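PDB 3UOI: bacterioferritin from Mycobacterium tuberculosis, which probably stores iron, oxidising Fe(2+) with dioxygen at a ferroxidase centre and depositing the Fe(3+) mineral inside a hollow 24-subunit shell that binds heme b. Local coordinates for residues Glu20-Asn25 with Leu93-Asp98; Gln26-Ser31 with Asp52-Ala57. One frame throughout, in Å; residues are numbered along the deposited sequence.

Contact 1 of 2, residues Glu20-Asn25 with Leu93-Asp98; sequences ELTAIN and LAIEYD. With HEM (protoporphyrin IX containing Fe), chain B.
Ile95 reaches from helix 85-112 to helix 7-36 and touches it with one methyl group. Its CD1 lies 4.0 Å from Thr22 CB and 4.2 Å from Ala23 CB. The same methyl also meets the backbone, with CD1 4.0 Å from Ala23 N. The chain of Ile95 is turned so that CG1 stands opposite the backbone N (chi1 -175°), which sends CD1 across to the other helix. The contact is small and buried, and no hydrogen bond crosses it. Thr22 OG1 hydrogen-bonds to Thr18 O one turn earlier in its helix and to Gly77 N of a loop. On another side of helix 7-36, Leu21 and Ile24 meet the heme. Leu21 CD2 is 3.7 Å from the heme methyl CMC, and Ile24 CG2 is 3.9 Å from the vinyl carbon CBB. Glu20 and Glu96 lie to one side of the contact and are predicted ligands of the first and second iron. Ala23, with its short side chain, stands at the closest backbone approach of these helices of the ferritin four-helix bundle, 7.2 Å from Ala23 CA to Ile95 CA. The side chains meet through carbon atoms alone, beside a carboxylate-rich site that probably takes up iron.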
# COMPACT_ATOMS: atom_id res chain seq x y z
N GLU A 20 20.49 -42.80 19.83
CA GLU A 20 20.27 -41.51 19.18
C GLU A 20 21.53 -40.65 19.25
O GLU A 20 21.88 -39.97 18.29
CB GLU A 20 19.09 -40.78 19.81
CG GLU A 20 17.77 -41.52 19.70
CD GLU A 20 17.36 -41.77 18.26
OE1 GLU A 20 16.28 -42.37 18.04
OE2 GLU A 20 18.10 -41.36 17.35
N LEU A 21 22.20 -40.68 20.40
CA LEU A 21 23.38 -39.90 20.57
C LEU A 21 24.47 -40.40 19.60
O LEU A 21 25.15 -39.63 19.02
CB LEU A 21 23.82 -39.95 22.00
CG LEU A 21 22.82 -39.35 22.94
CD1 LEU A 21 23.40 -39.44 24.23
CD2 LEU A 21 22.64 -37.96 22.61
N THR A 22 24.58 -41.69 19.44
CA THR A 22 25.57 -42.24 18.54
C THR A 22 25.28 -41.79 17.11
O THR A 22 26.14 -41.39 16.39
CB THR A 22 25.54 -43.75 18.67
OG1 THR A 22 25.26 -44.08 20.02
CG2 THR A 22 26.79 -44.40 18.27
N ALA A 23 24.01 -41.85 16.75
CA ALA A 23 23.53 -41.45 15.44
C ALA A 23 23.73 -39.95 15.13
O ALA A 23 24.01 -39.58 14.02
CB ALA A 23 22.14 -41.84 15.24
N ILE A 24 23.55 -39.11 16.14
CA ILE A 24 23.74 -37.71 15.94
C ILE A 24 25.18 -37.53 15.54
O ILE A 24 25.46 -36.97 14.50
CB ILE A 24 23.54 -36.93 17.23
CG1 ILE A 24 22.06 -36.81 17.55
CG2 ILE A 24 24.14 -35.61 17.07
CD1 ILE A 24 21.78 -36.47 18.89
N ASN A 25 26.08 -38.11 16.31
CA ASN A 25 27.46 -37.99 15.96
C ASN A 25 27.86 -38.67 14.63
O ASN A 25 28.60 -38.16 13.88
CB ASN A 25 28.34 -38.49 17.07
CG ASN A 25 28.26 -37.64 18.27
OD1 ASN A 25 27.31 -36.99 18.45
ND2 ASN A 25 29.28 -37.64 19.07
N LEU A 93 22.99 -47.29 7.66
CA LEU A 93 21.98 -48.31 7.56
C LEU A 93 22.06 -49.22 8.74
O LEU A 93 21.09 -49.61 9.24
CB LEU A 93 22.15 -49.13 6.30
CG LEU A 93 21.30 -48.70 5.11
CD1 LEU A 93 21.67 -49.47 3.90
CD2 LEU A 93 19.89 -48.89 5.41
N ALA A 94 23.26 -49.53 9.17
CA ALA A 94 23.44 -50.46 10.25
C ALA A 94 22.90 -50.02 11.59
O ALA A 94 22.34 -50.77 12.25
CB ALA A 94 24.88 -50.94 10.35
N ILE A 95 23.12 -48.78 11.96
CA ILE A 95 22.53 -48.20 13.16
C ILE A 95 20.98 -48.08 13.16
O ILE A 95 20.33 -48.35 14.11
CB ILE A 95 23.23 -46.86 13.51
CG1 ILE A 95 22.70 -46.32 14.82
CG2 ILE A 95 23.04 -45.87 12.45
CD1 ILE A 95 23.72 -45.71 15.63
N GLU A 96 20.41 -47.68 12.06
CA GLU A 96 18.98 -47.68 11.94
C GLU A 96 18.40 -49.12 12.08
O GLU A 96 17.39 -49.30 12.70
CB GLU A 96 18.55 -47.05 10.63
CG GLU A 96 19.14 -45.71 10.30
CD GLU A 96 19.43 -45.61 8.85
OE1 GLU A 96 18.89 -46.46 8.09
OE2 GLU A 96 20.17 -44.73 8.40
N TYR A 97 19.05 -50.11 11.48
CA TYR A 97 18.62 -51.50 11.64
C TYR A 97 18.73 -51.94 13.09
O TYR A 97 17.88 -52.59 13.57
CB TYR A 97 19.32 -52.44 10.69
CG TYR A 97 18.65 -52.57 9.35
CD1 TYR A 97 17.37 -53.04 9.27
CD2 TYR A 97 19.29 -52.27 8.20
CE1 TYR A 97 16.76 -53.17 8.12
CE2 TYR A 97 18.67 -52.38 7.03
CZ TYR A 97 17.40 -52.84 6.99
OH TYR A 97 16.72 -52.99 5.84
N ASP A 98 19.78 -51.51 13.76
CA ASP A 98 19.93 -51.78 15.15
C ASP A 98 18.76 -51.18 15.89
O ASP A 98 18.24 -51.81 16.72
CB ASP A 98 21.22 -51.24 15.73
CG ASP A 98 22.35 -52.17 15.58
OD1 ASP A 98 22.20 -53.10 14.84
OD2 ASP A 98 23.39 -51.95 16.16
CHA HEM B . 20.81 -27.86 16.59
CHB HEM B . 25.34 -29.39 16.02
CHC HEM B . 24.66 -32.53 19.62
CHD HEM B . 20.19 -30.86 20.39
C1A HEM B . 22.14 -27.86 16.21
C2A HEM B . 22.87 -26.87 15.46
C3A HEM B . 24.12 -27.33 15.30
C4A HEM B . 24.22 -28.60 15.94
CMA HEM B . 25.32 -26.67 14.60
CAA HEM B . 22.21 -25.54 14.97
CBA HEM B . 21.78 -24.75 16.21
CGA HEM B . 22.12 -23.27 16.22
O1A HEM B . 22.23 -22.62 17.32
O2A HEM B . 22.26 -22.70 15.10
C1B HEM B . 25.54 -30.43 16.91
C2B HEM B . 26.69 -31.32 16.95
C3B HEM B . 26.52 -32.18 17.95
C4B HEM B . 25.24 -31.86 18.57
CMB HEM B . 27.95 -31.29 16.04
CAB HEM B . 27.57 -33.27 18.30
CBB HEM B . 27.25 -34.30 19.08
C1C HEM B . 23.39 -32.39 20.18
C2C HEM B . 22.81 -33.24 21.21
C3C HEM B . 21.57 -32.73 21.43
C4C HEM B . 21.32 -31.63 20.51
CMC HEM B . 23.50 -34.44 21.92
CAC HEM B . 20.53 -33.23 22.44
CBC HEM B . 19.27 -32.87 22.16
C1D HEM B . 19.93 -29.97 19.38
C2D HEM B . 18.63 -29.39 19.12
C3D HEM B . 18.87 -28.47 17.94
C4D HEM B . 20.24 -28.58 17.63
CMD HEM B . 17.31 -29.61 19.93
CAD HEM B . 17.89 -27.56 17.23
CBD HEM B . 17.09 -28.47 16.31
CGD HEM B . 16.23 -27.55 15.48
O1D HEM B . 16.71 -26.42 15.13
O2D HEM B . 15.09 -27.94 15.20
NA HEM B . 23.00 -28.89 16.45
NB HEM B . 24.65 -30.80 17.89
NC HEM B . 22.45 -31.46 19.81
ND HEM B . 20.87 -29.54 18.46
FE HEM B . 22.65 -30.18 18.17

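Contact 2 of 2, residues Gln26-Ser31 with Asp52-Ala57; sequences QYFLHS and DEMRHA. With HEM (protoporphyrin IX containing Fe), chain B.
Tyr27 and Glu53 mark the closest backbone approach of the two helical segments, with 8.5 Å between their CA atoms. Helices 7-36 and 40-66 are neighbours in the four-helix bundle of the ferritin fold. At this spacing side chains fill the gap, and no hydrogen bond joins the segments. Tyr27 points toward helix 40-66 and offers its ring edge to Glu53. CE2 lies 3.8 Å from Glu53 OE1, which sits near the ring plane. The carboxylate is turned almost square to the ring, with 85° between the planes. Glu53 CG packs near Tyr27 CD2 and CE2, displaced from the ring plane. His132 meets the Tyr27 ring, and His56 ND1 points at Glu53 OE2, although the place of that oxygen is less sure. Glu53 is predicted to bind both irons, and His56 the first.

One residue on, the contact turns to the heme. Phe28 CD1 is 4.3 Å from Met54 CE, an oblique apolar approach. Phe28 CG lies opposite its backbone N (chi1 -165°). The ring then has one face under the heme methyl CMB, which stands 3.3 Å above the ring centre. Met54 is an axial ligand of the heme iron, and Met54 of the second subunit is the other. This shared site is characteristic of the bacterioferritin dimer. Arg55 reaches a heme propionate, with NH1 3.1 Å from O2D. Within helix 7-36, Ser31 OG donates to a lone pair of Phe28 O at 2.9 Å, in the carbonyl plane.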
# COMPACT_ATOMS: atom_id res chain seq x y z
N GLN A 26 27.34 -39.83 14.38
CA GLN A 26 27.75 -40.46 13.17
C GLN A 26 27.24 -39.69 12.00
O GLN A 26 27.99 -39.40 11.13
CB GLN A 26 27.36 -41.93 13.12
CG GLN A 26 27.80 -42.73 11.92
CD GLN A 26 27.48 -44.17 12.09
OE1 GLN A 26 27.93 -44.80 12.99
NE2 GLN A 26 26.66 -44.70 11.21
N TYR A 27 25.97 -39.30 12.05
CA TYR A 27 25.34 -38.60 10.97
C TYR A 27 25.97 -37.24 10.74
O TYR A 27 26.19 -36.85 9.64
CB TYR A 27 23.81 -38.49 11.14
CG TYR A 27 22.99 -39.80 11.15
CD1 TYR A 27 23.54 -40.99 10.79
CD2 TYR A 27 21.69 -39.82 11.53
CE1 TYR A 27 22.82 -42.17 10.83
CE2 TYR A 27 20.95 -41.01 11.56
CZ TYR A 27 21.53 -42.19 11.22
OH TYR A 27 20.83 -43.40 11.24
N PHE A 28 26.25 -36.56 11.81
CA PHE A 28 26.82 -35.23 11.64
C PHE A 28 28.17 -35.25 10.99
O PHE A 28 28.34 -34.61 10.01
CB PHE A 28 26.95 -34.48 12.97
CG PHE A 28 27.19 -32.99 12.81
CD1 PHE A 28 26.13 -32.11 12.63
CD2 PHE A 28 28.45 -32.47 12.86
CE1 PHE A 28 26.35 -30.75 12.51
CE2 PHE A 28 28.65 -31.09 12.73
CZ PHE A 28 27.60 -30.25 12.56
N LEU A 29 29.08 -36.05 11.54
CA LEU A 29 30.44 -36.12 11.05
C LEU A 29 30.44 -36.58 9.62
O LEU A 29 31.16 -36.10 8.86
CB LEU A 29 31.32 -36.98 11.90
CG LEU A 29 32.75 -37.06 11.44
CD1 LEU A 29 33.53 -35.87 11.75
CD2 LEU A 29 33.37 -38.22 12.05
N HIS A 30 29.55 -37.49 9.29
CA HIS A 30 29.39 -37.92 7.92
C HIS A 30 28.98 -36.76 6.99
O HIS A 30 29.50 -36.65 5.92
CB HIS A 30 28.38 -39.06 7.80
CG HIS A 30 28.97 -40.41 8.01
ND1 HIS A 30 28.23 -41.56 7.91
CD2 HIS A 30 30.21 -40.79 8.34
CE1 HIS A 30 29.00 -42.59 8.17
NE2 HIS A 30 30.20 -42.15 8.44
N SER A 31 28.08 -35.91 7.46
CA SER A 31 27.68 -34.73 6.71
C SER A 31 28.82 -33.72 6.48
O SER A 31 28.95 -33.19 5.42
CB SER A 31 26.42 -34.10 7.26
OG SER A 31 26.69 -33.08 8.11
N ASP A 52 17.43 -34.52 12.89
CA ASP A 52 16.26 -35.34 13.18
C ASP A 52 16.55 -36.26 14.35
O ASP A 52 15.70 -36.47 15.22
CB ASP A 52 15.85 -36.16 11.95
CG ASP A 52 15.21 -35.31 10.87
OD1 ASP A 52 14.77 -34.18 11.19
OD2 ASP A 52 15.13 -35.77 9.71
N GLU A 53 17.76 -36.81 14.37
CA GLU A 53 18.18 -37.70 15.45
C GLU A 53 18.32 -36.91 16.74
O GLU A 53 17.94 -37.38 17.82
CB GLU A 53 19.51 -38.38 15.10
CG GLU A 53 19.40 -39.88 14.94
CD GLU A 53 18.04 -40.33 14.44
OE1 GLU A 53 17.70 -40.01 13.28
OE2 GLU A 53 17.31 -40.99 15.20
N MET A 54 18.86 -35.70 16.63
CA MET A 54 19.03 -34.82 17.79
C MET A 54 17.67 -34.53 18.42
O MET A 54 17.53 -34.53 19.64
CB MET A 54 19.71 -33.52 17.38
CG MET A 54 21.23 -33.61 17.31
SD MET A 54 22.01 -32.01 16.99
CE MET A 54 23.12 -32.44 15.66
N ARG A 55 16.68 -34.29 17.57
CA ARG A 55 15.32 -34.03 18.04
C ARG A 55 14.78 -35.25 18.76
O ARG A 55 14.10 -35.13 19.78
CB ARG A 55 14.41 -33.66 16.87
CG ARG A 55 14.31 -32.16 16.61
CD ARG A 55 13.10 -31.83 15.74
NE ARG A 55 13.29 -32.27 14.36
CZ ARG A 55 14.17 -31.73 13.52
NH1 ARG A 55 14.95 -30.74 13.92
NH2 ARG A 55 14.27 -32.19 12.28
N HIS A 56 15.08 -36.43 18.23
CA HIS A 56 14.64 -37.68 18.84
C HIS A 56 15.27 -37.82 20.25
O HIS A 56 14.61 -38.20 21.17
CB HIS A 56 15.04 -38.87 18.01
CG HIS A 56 14.20 -39.10 16.81
ND1 HIS A 56 14.65 -39.80 15.73
CD2 HIS A 56 12.94 -38.73 16.53
CE1 HIS A 56 13.69 -39.87 14.84
NE2 HIS A 56 12.65 -39.22 15.29
N ALA A 57 16.54 -37.45 20.37
CA ALA A 57 17.24 -37.50 21.64
C ALA A 57 16.57 -36.56 22.65
O ALA A 57 16.27 -36.96 23.75
CB ALA A 57 18.63 -37.16 21.45
CHA HEM B . 20.81 -27.86 16.59
CHB HEM B . 25.34 -29.39 16.02
CHC HEM B . 24.66 -32.53 19.62
CHD HEM B . 20.19 -30.86 20.39
C1A HEM B . 22.14 -27.86 16.21
C2A HEM B . 22.87 -26.87 15.46
C3A HEM B . 24.12 -27.33 15.30
C4A HEM B . 24.22 -28.60 15.94
CMA HEM B . 25.32 -26.67 14.60
CAA HEM B . 22.21 -25.54 14.97
CBA HEM B . 21.78 -24.75 16.21
CGA HEM B . 22.12 -23.27 16.22
O1A HEM B . 22.23 -22.62 17.32
O2A HEM B . 22.26 -22.70 15.10
C1B HEM B . 25.54 -30.43 16.91
C2B HEM B . 26.69 -31.32 16.95
C3B HEM B . 26.52 -32.18 17.95
C4B HEM B . 25.24 -31.86 18.57
CMB HEM B . 27.95 -31.29 16.04
CAB HEM B . 27.57 -33.27 18.30
CBB HEM B . 27.25 -34.30 19.08
C1C HEM B . 23.39 -32.39 20.18
C2C HEM B . 22.81 -33.24 21.21
C3C HEM B . 21.57 -32.73 21.43
C4C HEM B . 21.32 -31.63 20.51
CMC HEM B . 23.50 -34.44 21.92
CAC HEM B . 20.53 -33.23 22.44
CBC HEM B . 19.27 -32.87 22.16
C1D HEM B . 19.93 -29.97 19.38
C2D HEM B . 18.63 -29.39 19.12
C3D HEM B . 18.87 -28.47 17.94
C4D HEM B . 20.24 -28.58 17.63
CMD HEM B . 17.31 -29.61 19.93
CAD HEM B . 17.89 -27.56 17.23
CBD HEM B . 17.09 -28.47 16.31
CGD HEM B . 16.23 -27.55 15.48
O1D HEM B . 16.71 -26.42 15.13
O2D HEM B . 15.09 -27.94 15.20
NA HEM B . 23.00 -28.89 16.45
NB HEM B . 24.65 -30.80 17.89
NC HEM B . 22.45 -31.46 19.81
ND HEM B . 20.87 -29.54 18.46
FE HEM B . 22.65 -30.18 18.17

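In the fold
Contacts 1 and 2 are consecutive along helix 7-36, with centres about 8 Å apart. Contact 1 ties that helix to 85-112 and contact 2 ties it to 40-66, so three helices of the bundle meet here. Both help frame the predicted diiron site: contact 1 brings Glu20 and Glu96, contact 2 brings Glu53 and His56. Tyr27 OH probably hydrogen-bonds Glu96 OE2 at 3.2 Å, which links the two contacts at the Glu96 end of the site. Ala23 CB packs 3.4 Å from Glu53 CG. On the heme side, Ile24 CD1 lies 3.3 Å from Met54 CG, beside the axial ligand. Helices 7-36 and 40-66 each face the iron site on one side and the heme on another.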